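Local coordinates for integral membrane indolylacetylinositol arabinosyltransferase EmbC (Mycolicibacterium smegmatis, PDB 7BVE), which probably transfers arabinose units to build the arabinan chains of the mycobacterial cell wall, working as a membrane-embedded glycosyltransferase that binds the drug ethambutol, at residues 954-967 and 987-1001. Residues are numbered along the deposited sequence; the frame is centred on the assembly and turned at random.
With 95E (Ethambutol), chain G.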
ATOM      1  N   VAL A 954      25.351  11.088  34.289  1.00 15.07           N
ATOM      2  CA  VAL A 954      24.772   9.879  34.856  1.00 15.07           C
ATOM      3  C   VAL A 954      25.273   8.669  34.079  1.00 15.07           C
ATOM      4  O   VAL A 954      25.932   7.787  34.636  1.00 15.07           O
ATOM      5  CB  VAL A 954      23.239   9.957  34.837  1.00 15.07           C
ATOM      6  CG1 VAL A 954      22.642   8.666  35.309  1.00 15.07           C
ATOM      7  CG2 VAL A 954      22.775  11.101  35.694  1.00 15.07           C
ATOM      8  N   VAL A 955      24.963   8.625  32.787  1.00 15.07           N
ATOM      9  CA  VAL A 955      25.467   7.608  31.875  1.00 15.07           C
ATOM     10  C   VAL A 955      26.781   8.147  31.324  1.00 15.07           C
ATOM     11  O   VAL A 955      26.785   8.991  30.433  1.00 15.07           O
ATOM     12  CB  VAL A 955      24.470   7.338  30.752  1.00 15.07           C
ATOM     13  CG1 VAL A 955      24.943   6.226  29.870  1.00 15.07           C
ATOM     14  CG2 VAL A 955      23.099   7.099  31.303  1.00 15.07           C
ATOM     15  N   GLY A 956      27.901   7.672  31.842  1.00 15.07           N
ATOM     16  CA  GLY A 956      29.168   8.250  31.432  1.00 15.07           C
ATOM     17  C   GLY A 956      29.652   7.843  30.054  1.00 15.07           C
ATOM     18  O   GLY A 956      28.867   7.414  29.206  1.00 15.07           O
ATOM     19  N   SER A 957      30.953   7.973  29.808  1.00 15.07           N
ATOM     20  CA  SER A 957      31.547   7.520  28.559  1.00 15.07           C
ATOM     21  C   SER A 957      32.324   6.222  28.730  1.00 15.07           C
ATOM     22  O   SER A 957      33.157   5.885  27.883  1.00 15.07           O
ATOM     23  CB  SER A 957      32.448   8.605  27.977  1.00 15.07           C
ATOM     24  OG  SER A 957      31.689   9.736  27.603  1.00 15.07           O
ATOM     25  N   SER A 958      32.065   5.484  29.805  1.00 17.88           N
ATOM     26  CA  SER A 958      32.772   4.247  30.096  1.00 17.88           C
ATOM     27  C   SER A 958      31.867   3.038  30.240  1.00 17.88           C
ATOM     28  O   SER A 958      32.311   1.925  29.961  1.00 17.88           O
ATOM     29  CB  SER A 958      33.596   4.394  31.380  1.00 17.88           C
ATOM     30  OG  SER A 958      34.596   5.383  31.231  1.00 17.88           O
ATOM     31  N   ASP A 959      30.624   3.217  30.672  1.00 16.99           N
ATOM     32  CA  ASP A 959      29.728   2.086  30.854  1.00 16.99           C
ATOM     33  C   ASP A 959      29.236   1.578  29.503  1.00 16.99           C
ATOM     34  O   ASP A 959      29.041   2.372  28.582  1.00 16.99           O
ATOM     35  CB  ASP A 959      28.534   2.483  31.713  1.00 16.99           C
ATOM     36  CG  ASP A 959      28.912   2.753  33.142  1.00 16.99           C
ATOM     37  OD1 ASP A 959      29.887   2.139  33.623  1.00 16.99           O
ATOM     38  OD2 ASP A 959      28.239   3.580  33.787  1.00 16.99           O
ATOM     39  N   PRO A 960      29.034   0.270  29.353  1.00 15.07           N
ATOM     40  CA  PRO A 960      28.441  -0.238  28.112  1.00 15.07           C
ATOM     41  C   PRO A 960      26.955   0.082  28.040  1.00 15.07           C
ATOM     42  O   PRO A 960      26.200  -0.181  28.975  1.00 15.07           O
ATOM     43  CB  PRO A 960      28.698  -1.744  28.189  1.00 15.07           C
ATOM     44  CG  PRO A 960      28.855  -2.025  29.619  1.00 15.07           C
ATOM     45  CD  PRO A 960      29.491  -0.820  30.224  1.00 15.07           C
ATOM     46  N   VAL A 961      26.547   0.662  26.922  1.00 15.07           N
ATOM     47  CA  VAL A 961      25.188   1.123  26.695  1.00 15.07           C
ATOM     48  C   VAL A 961      24.620   0.334  25.529  1.00 15.07           C
ATOM     49  O   VAL A 961      25.312   0.075  24.545  1.00 15.07           O
ATOM     50  CB  VAL A 961      25.164   2.644  26.407  1.00 15.07           C
ATOM     51  CG1 VAL A 961      23.767   3.160  26.177  1.00 15.07           C
ATOM     52  CG2 VAL A 961      25.803   3.399  27.536  1.00 15.07           C
ATOM     53  N   MET A 962      23.362  -0.070  25.642  1.00 15.07           N
ATOM     54  CA  MET A 962      22.652  -0.647  24.511  1.00 15.07           C
ATOM     55  C   MET A 962      21.943   0.475  23.761  1.00 15.07           C
ATOM     56  O   MET A 962      20.873   0.933  24.149  1.00 15.07           O
ATOM     57  CB  MET A 962      21.670  -1.716  24.950  1.00 15.07           C
ATOM     58  CG  MET A 962      21.002  -2.312  23.760  1.00 15.07           C
ATOM     59  SD  MET A 962      19.832  -3.616  24.046  1.00 15.07           S
ATOM     60  CE  MET A 962      19.245  -3.757  22.370  1.00 15.07           C
ATOM     61  N   LEU A 963      22.554   0.927  22.680  1.00 15.07           N
ATOM     62  CA  LEU A 963      21.943   1.918  21.815  1.00 15.07           C
ATOM     63  C   LEU A 963      21.054   1.229  20.795  1.00 15.07           C
ATOM     64  O   LEU A 963      21.344   0.121  20.346  1.00 15.07           O
ATOM     65  CB  LEU A 963      23.023   2.719  21.093  1.00 15.07           C
ATOM     66  CG  LEU A 963      23.939   3.578  21.948  1.00 15.07           C
ATOM     67  CD1 LEU A 963      25.100   4.037  21.136  1.00 15.07           C
ATOM     68  CD2 LEU A 963      23.171   4.759  22.438  1.00 15.07           C
ATOM     69  N   ASP A 964      19.969   1.892  20.421  1.00 15.07           N
ATOM     70  CA  ASP A 964      19.186   1.381  19.313  1.00 15.07           C
ATOM     71  C   ASP A 964      19.788   1.855  17.999  1.00 15.07           C
ATOM     72  O   ASP A 964      20.737   2.636  17.969  1.00 15.07           O
ATOM     73  CB  ASP A 964      17.730   1.808  19.429  1.00 15.07           C
ATOM     74  CG  ASP A 964      17.039   1.173  20.614  1.00 15.07           C
ATOM     75  OD1 ASP A 964      17.525   0.143  21.119  1.00 15.07           O
ATOM     76  OD2 ASP A 964      15.979   1.669  21.022  1.00 15.07           O
ATOM     77  N   TRP A 965      19.241   1.367  16.894  1.00 15.07           N
ATOM     78  CA  TRP A 965      19.876   1.649  15.618  1.00 15.07           C
ATOM     79  C   TRP A 965      19.504   3.009  15.049  1.00 15.07           C
ATOM     80  O   TRP A 965      20.031   3.389  14.001  1.00 15.07           O
ATOM     81  CB  TRP A 965      19.561   0.548  14.610  1.00 15.07           C
ATOM     82  CG  TRP A 965      18.142   0.382  14.238  1.00 15.07           C
ATOM     83  CD1 TRP A 965      17.237  -0.424  14.836  1.00 15.07           C
ATOM     84  CD2 TRP A 965      17.463   1.010  13.149  1.00 15.07           C
ATOM     85  NE1 TRP A 965      16.028  -0.329  14.205  1.00 15.07           N
ATOM     86  CE2 TRP A 965      16.142   0.546  13.162  1.00 15.07           C
ATOM     87  CE3 TRP A 965      17.844   1.927  12.166  1.00 15.07           C
ATOM     88  CZ2 TRP A 965      15.200   0.967  12.238  1.00 15.07           C
ATOM     89  CZ3 TRP A 965      16.910   2.340  11.255  1.00 15.07           C
ATOM     90  CH2 TRP A 965      15.604   1.862  11.295  1.00 15.07           C
ATOM     91  N   LEU A 966      18.622   3.749  15.708  1.00 15.07           N
ATOM     92  CA  LEU A 966      18.380   5.149  15.403  1.00 15.07           C
ATOM     93  C   LEU A 966      19.196   6.084  16.277  1.00 15.07           C
ATOM     94  O   LEU A 966      19.755   7.059  15.777  1.00 15.07           O
ATOM     95  CB  LEU A 966      16.899   5.473  15.573  1.00 15.07           C
ATOM     96  CG  LEU A 966      15.920   4.952  14.532  1.00 15.07           C
ATOM     97  CD1 LEU A 966      14.525   5.132  15.035  1.00 15.07           C
ATOM     98  CD2 LEU A 966      16.084   5.742  13.269  1.00 15.07           C
ATOM     99  N   VAL A 967      19.307   5.790  17.566  1.00 15.07           N
ATOM    100  CA  VAL A 967      19.934   6.717  18.512  1.00 15.07           C
ATOM    101  C   VAL A 967      21.425   6.400  18.506  1.00 15.07           C
ATOM    102  O   VAL A 967      22.003   5.872  19.457  1.00 15.07           O
ATOM    103  CB  VAL A 967      19.294   6.611  19.898  1.00 15.07           C
ATOM    104  CG1 VAL A 967      17.957   7.173  19.834  1.00 15.07           C
ATOM    105  CG2 VAL A 967      19.055   5.175  20.287  1.00 15.07           C
ATOM    106  N   PRO A 987      25.293  -5.059  28.925  1.00 15.07           N
ATOM    107  CA  PRO A 987      25.109  -3.615  29.049  1.00 15.07           C
ATOM    108  C   PRO A 987      24.493  -3.230  30.388  1.00 15.07           C
ATOM    109  O   PRO A 987      24.011  -4.064  31.150  1.00 15.07           O
ATOM    110  CB  PRO A 987      24.165  -3.293  27.893  1.00 15.07           C
ATOM    111  CG  PRO A 987      23.435  -4.513  27.662  1.00 15.07           C
ATOM    112  CD  PRO A 987      24.370  -5.634  27.938  1.00 15.07           C
ATOM    113  N   LYS A 988      24.528  -1.928  30.666  1.00 15.07           N
ATOM    114  CA  LYS A 988      23.982  -1.383  31.896  1.00 15.07           C
ATOM    115  C   LYS A 988      22.854  -0.394  31.679  1.00 15.07           C
ATOM    116  O   LYS A 988      22.131  -0.104  32.632  1.00 15.07           O
ATOM    117  CB  LYS A 988      25.080  -0.685  32.707  1.00 15.07           C
ATOM    118  CG  LYS A 988      26.161  -1.600  33.195  1.00 15.07           C
ATOM    119  CD  LYS A 988      27.179  -0.844  34.016  1.00 15.07           C
ATOM    120  CE  LYS A 988      28.346  -1.736  34.409  1.00 15.07           C
ATOM    121  NZ  LYS A 988      27.948  -2.808  35.358  1.00 15.07           N
ATOM    122  N   TRP A 989      22.689   0.128  30.469  1.00 15.07           N
ATOM    123  CA  TRP A 989      21.707   1.152  30.163  1.00 15.07           C
ATOM    124  C   TRP A 989      21.070   0.808  28.830  1.00 15.07           C
ATOM    125  O   TRP A 989      21.524  -0.086  28.122  1.00 15.07           O
ATOM    126  CB  TRP A 989      22.356   2.539  30.104  1.00 15.07           C
ATOM    127  CG  TRP A 989      22.947   3.013  31.395  1.00 15.07           C
ATOM    128  CD1 TRP A 989      24.247   2.928  31.780  1.00 15.07           C
ATOM    129  CD2 TRP A 989      22.260   3.664  32.462  1.00 15.07           C
ATOM    130  NE1 TRP A 989      24.410   3.471  33.025  1.00 15.07           N
ATOM    131  CE2 TRP A 989      23.200   3.933  33.464  1.00 15.07           C
ATOM    132  CE3 TRP A 989      20.936   4.046  32.665  1.00 15.07           C
ATOM    133  CZ2 TRP A 989      22.861   4.563  34.645  1.00 15.07           C
ATOM    134  CZ3 TRP A 989      20.607   4.672  33.830  1.00 15.07           C
ATOM    135  CH2 TRP A 989      21.557   4.920  34.810  1.00 15.07           C
ATOM    136  N   ARG A 990      20.014   1.524  28.479  1.00 15.07           N
ATOM    137  CA  ARG A 990      19.415   1.395  27.161  1.00 15.07           C
ATOM    138  C   ARG A 990      18.779   2.722  26.782  1.00 15.07           C
ATOM    139  O   ARG A 990      18.106   3.339  27.604  1.00 15.07           O
ATOM    140  CB  ARG A 990      18.368   0.288  27.122  1.00 15.07           C
ATOM    141  CG  ARG A 990      17.778   0.108  25.761  1.00 15.07           C
ATOM    142  CD  ARG A 990      16.635  -0.843  25.734  1.00 15.07           C
ATOM    143  NE  ARG A 990      15.951  -0.729  24.455  1.00 15.07           N
ATOM    144  CZ  ARG A 990      14.810  -1.343  24.157  1.00 15.07           C
ATOM    145  NH1 ARG A 990      14.219  -2.113  25.054  1.00 15.07           N
ATOM    146  NH2 ARG A 990      14.257  -1.167  22.970  1.00 15.07           N
ATOM    147  N   ILE A 991      18.990   3.163  25.546  1.00 15.07           N
ATOM    148  CA  ILE A 991      18.419   4.405  25.043  1.00 15.07           C
ATOM    149  C   ILE A 991      17.491   4.075  23.883  1.00 15.07           C
ATOM    150  O   ILE A 991      17.888   3.377  22.947  1.00 15.07           O
ATOM    151  CB  ILE A 991      19.518   5.397  24.619  1.00 15.07           C
ATOM    152  CG1 ILE A 991      20.362   5.774  25.828  1.00 15.07           C
ATOM    153  CG2 ILE A 991      18.920   6.644  24.051  1.00 15.07           C
ATOM    154  CD1 ILE A 991      21.615   6.480  25.492  1.00 15.07           C
ATOM    155  N   LEU A 992      16.264   4.572  23.948  1.00 15.07           N
ATOM    156  CA  LEU A 992      15.220   4.272  22.986  1.00 15.07           C
ATOM    157  C   LEU A 992      14.843   5.526  22.208  1.00 15.07           C
ATOM    158  O   LEU A 992      15.170   6.642  22.622  1.00 15.07           O
ATOM    159  CB  LEU A 992      13.966   3.725  23.684  1.00 15.07           C
ATOM    160  CG  LEU A 992      13.949   2.362  24.364  1.00 15.07           C
ATOM    161  CD1 LEU A 992      14.477   2.436  25.777  1.00 15.07           C
ATOM    162  CD2 LEU A 992      12.566   1.814  24.354  1.00 15.07           C
ATOM    163  N   PRO A 993      14.170   5.383  21.058  1.00 15.70           N
ATOM    164  CA  PRO A 993      13.510   6.537  20.443  1.00 15.70           C
ATOM    165  C   PRO A 993      12.189   6.865  21.118  1.00 15.70           C
ATOM    166  O   PRO A 993      11.863   6.295  22.161  1.00 15.70           O
ATOM    167  CB  PRO A 993      13.285   6.083  18.997  1.00 15.70           C
ATOM    168  CG  PRO A 993      14.210   4.984  18.796  1.00 15.70           C
ATOM    169  CD  PRO A 993      14.310   4.287  20.094  1.00 15.70           C
ATOM    170  N   ASP A 994      11.411   7.777  20.537  1.00 28.73           N
ATOM    171  CA  ASP A 994      10.074   8.043  21.048  1.00 28.73           C
ATOM    172  C   ASP A 994       9.155   6.851  20.788  1.00 28.73           C
ATOM    173  O   ASP A 994       9.524   5.883  20.123  1.00 28.73           O
ATOM    174  CB  ASP A 994       9.502   9.317  20.436  1.00 28.73           C
ATOM    175  CG  ASP A 994       9.453   9.277  18.924  1.00 28.73           C
ATOM    176  OD1 ASP A 994      10.071   8.385  18.309  1.00 28.73           O
ATOM    177  OD2 ASP A 994       8.758  10.136  18.343  1.00 28.73           O
ATOM    178  N   ARG A 995       7.921   6.950  21.291  1.00 38.14           N
ATOM    179  CA  ARG A 995       7.034   5.791  21.361  1.00 38.14           C
ATOM    180  C   ARG A 995       6.590   5.326  19.980  1.00 38.14           C
ATOM    181  O   ARG A 995       6.555   4.119  19.709  1.00 38.14           O
ATOM    182  CB  ARG A 995       5.828   6.125  22.231  1.00 38.14           C
ATOM    183  CG  ARG A 995       4.869   4.980  22.433  1.00 38.14           C
ATOM    184  CD  ARG A 995       3.704   5.394  23.309  1.00 38.14           C
ATOM    185  NE  ARG A 995       2.917   6.465  22.708  1.00 38.14           N
ATOM    186  CZ  ARG A 995       1.953   6.275  21.814  1.00 38.14           C
ATOM    187  NH1 ARG A 995       1.291   7.312  21.325  1.00 38.14           N
ATOM    188  NH2 ARG A 995       1.649   5.049  21.412  1.00 38.14           N
ATOM    189  N   PHE A 996       6.285   6.269  19.085  1.00 41.16           N
ATOM    190  CA  PHE A 996       5.932   5.918  17.712  1.00 41.16           C
ATOM    191  C   PHE A 996       7.119   5.317  16.976  1.00 41.16           C
ATOM    192  O   PHE A 996       6.963   4.415  16.147  1.00 41.16           O
ATOM    193  CB  PHE A 996       5.431   7.150  16.959  1.00 41.16           C
ATOM    194  CG  PHE A 996       4.123   7.683  17.452  1.00 41.16           C
ATOM    195  CD1 PHE A 996       2.935   7.062  17.107  1.00 41.16           C
ATOM    196  CD2 PHE A 996       4.076   8.830  18.226  1.00 41.16           C
ATOM    197  CE1 PHE A 996       1.724   7.559  17.549  1.00 41.16           C
ATOM    198  CE2 PHE A 996       2.870   9.333  18.669  1.00 41.16           C
ATOM    199  CZ  PHE A 996       1.693   8.697  18.329  1.00 41.16           C
ATOM    200  N   GLY A 997       8.319   5.818  17.259  1.00 31.79           N
ATOM    201  CA  GLY A 997       9.499   5.284  16.607  1.00 31.79           C
ATOM    202  C   GLY A 997       9.946   3.970  17.211  1.00 31.79           C
ATOM    203  O   GLY A 997      10.522   3.128  16.525  1.00 31.79           O
ATOM    204  N   ALA A 998       9.688   3.775  18.502  1.00 28.13           N
ATOM    205  CA  ALA A 998      10.111   2.542  19.149  1.00 28.13           C
ATOM    206  C   ALA A 998       9.172   1.394  18.814  1.00 28.13           C
ATOM    207  O   ALA A 998       9.604   0.243  18.715  1.00 28.13           O
ATOM    208  CB  ALA A 998      10.207   2.733  20.660  1.00 28.13           C
ATOM    209  N   GLU A 999       7.880   1.675  18.637  1.00 43.30           N
ATOM    210  CA  GLU A 999       6.967   0.567  18.379  1.00 43.30           C
ATOM    211  C   GLU A 999       7.013   0.096  16.932  1.00 43.30           C
ATOM    212  O   GLU A 999       6.467  -0.966  16.626  1.00 43.30           O
ATOM    213  CB  GLU A 999       5.535   0.942  18.753  1.00 43.30           C
ATOM    214  CG  GLU A 999       4.873   1.941  17.835  1.00 43.30           C
ATOM    215  CD  GLU A 999       3.492   2.335  18.319  1.00 43.30           C
ATOM    216  OE1 GLU A 999       3.077   1.851  19.393  1.00 43.30           O
ATOM    217  OE2 GLU A 999       2.817   3.130  17.630  1.00 43.30           O
ATOM    218  N   ALA A1000       7.654   0.847  16.040  1.00 31.83           N
ATOM    219  CA  ALA A1000       7.715   0.476  14.636  1.00 31.83           C
ATOM    220  C   ALA A1000       9.086  -0.001  14.186  1.00 31.83           C
ATOM    221  O   ALA A1000       9.196  -0.552  13.088  1.00 31.83           O
ATOM    222  CB  ALA A1000       7.295   1.658  13.758  1.00 31.83           C
ATOM    223  N   ASN A1001      10.126   0.190  14.995  1.00 22.61           N
ATOM    224  CA  ASN A1001      11.488  -0.104  14.583  1.00 22.61           C
ATOM    225  C   ASN A1001      12.194  -1.132  15.448  1.00 22.61           C
ATOM    226  O   ASN A1001      13.189  -1.708  14.999  1.00 22.61           O
ATOM    227  CB  ASN A1001      12.322   1.182  14.565  1.00 22.61           C
ATOM    228  CG  ASN A1001      11.896   2.123  13.473  1.00 22.61           C
ATOM    229  OD1 ASN A1001      11.615   1.702  12.358  1.00 22.61           O
ATOM    230  ND2 ASN A1001      11.840   3.406  13.785  1.00 22.61           N
TER
HETATM  231  C2  95E G1103      22.563  -3.405   6.834  1.00 65.27           C
HETATM  232  O12 95E G1103      15.654   1.471   7.344  1.00 65.27           O
HETATM  233  C11 95E G1103      16.568   0.846   6.920  1.00 65.27           C
HETATM  234  C10 95E G1103      16.972  -0.485   7.553  1.00 65.27           C
HETATM  235  C13 95E G1103      16.321  -0.668   8.919  1.00 65.27           C
HETATM  236  C14 95E G1103      15.292  -1.793   8.922  1.00 65.27           C
HETATM  237  N9  95E G1103      18.409  -0.536   7.713  1.00 65.27           N
HETATM  238  C8  95E G1103      18.962  -1.197   6.553  1.00 65.27           C
HETATM  239  C7  95E G1103      20.113  -2.099   6.972  1.00 65.27           C
HETATM  240  N6  95E G1103      21.332  -1.331   7.068  1.00 65.27           N
HETATM  241  C3  95E G1103      22.326  -2.010   6.271  1.00 65.27           C
HETATM  242  O1  95E G1103      22.130  -4.340   6.254  1.00 65.27           O
HETATM  243  C4  95E G1103      23.613  -1.205   6.312  1.00 65.27           C
HETATM  244  C5  95E G1103      23.301   0.282   6.409  1.00 65.27           C
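The indole of Trp965 carries C13 of bound ethambutol on one face, 3.5 Å from CH2, and Leu966 CG on the other, while Asn1001 O sits at the edge in the ring plane. That carbonyl receives the indole N-H almost straight, NE1 to O 3.3 Å at 173°, but from above the carbonyl plane, a bond that would help hold the ring's rotation in the ethambutol pocket. Trp965 and Asn1001 lie just beyond a parallel strand pair, 961-963 beside 989-992, at the margin of a mixed sheet in the C-terminal domain; strand 1039-1045 flanks 989-992 on its other side. Backbone hydrogen bonds link Lys988 N to Pro960 O, Met962 N to Trp989 O and Ile991 N to Met962 O, the last 3.2 Å long. The Trp989 ring takes Val955 CG2 over its centre in a CH-pi contact, 3.8 Å from the six-membered-ring centroid, with Asp959 OD2 at its edge. The Arg990 guanidinium has Leu992 CG over one face, toward the rim, and Asp964 at its edge, the planes 66° apart, in a long salt bridge, OD1 to NE 3.8 Å. Ile991 CD1 rests against both Val961 CG1 and Leu963 CD2, at 4.0 and 3.8 Å.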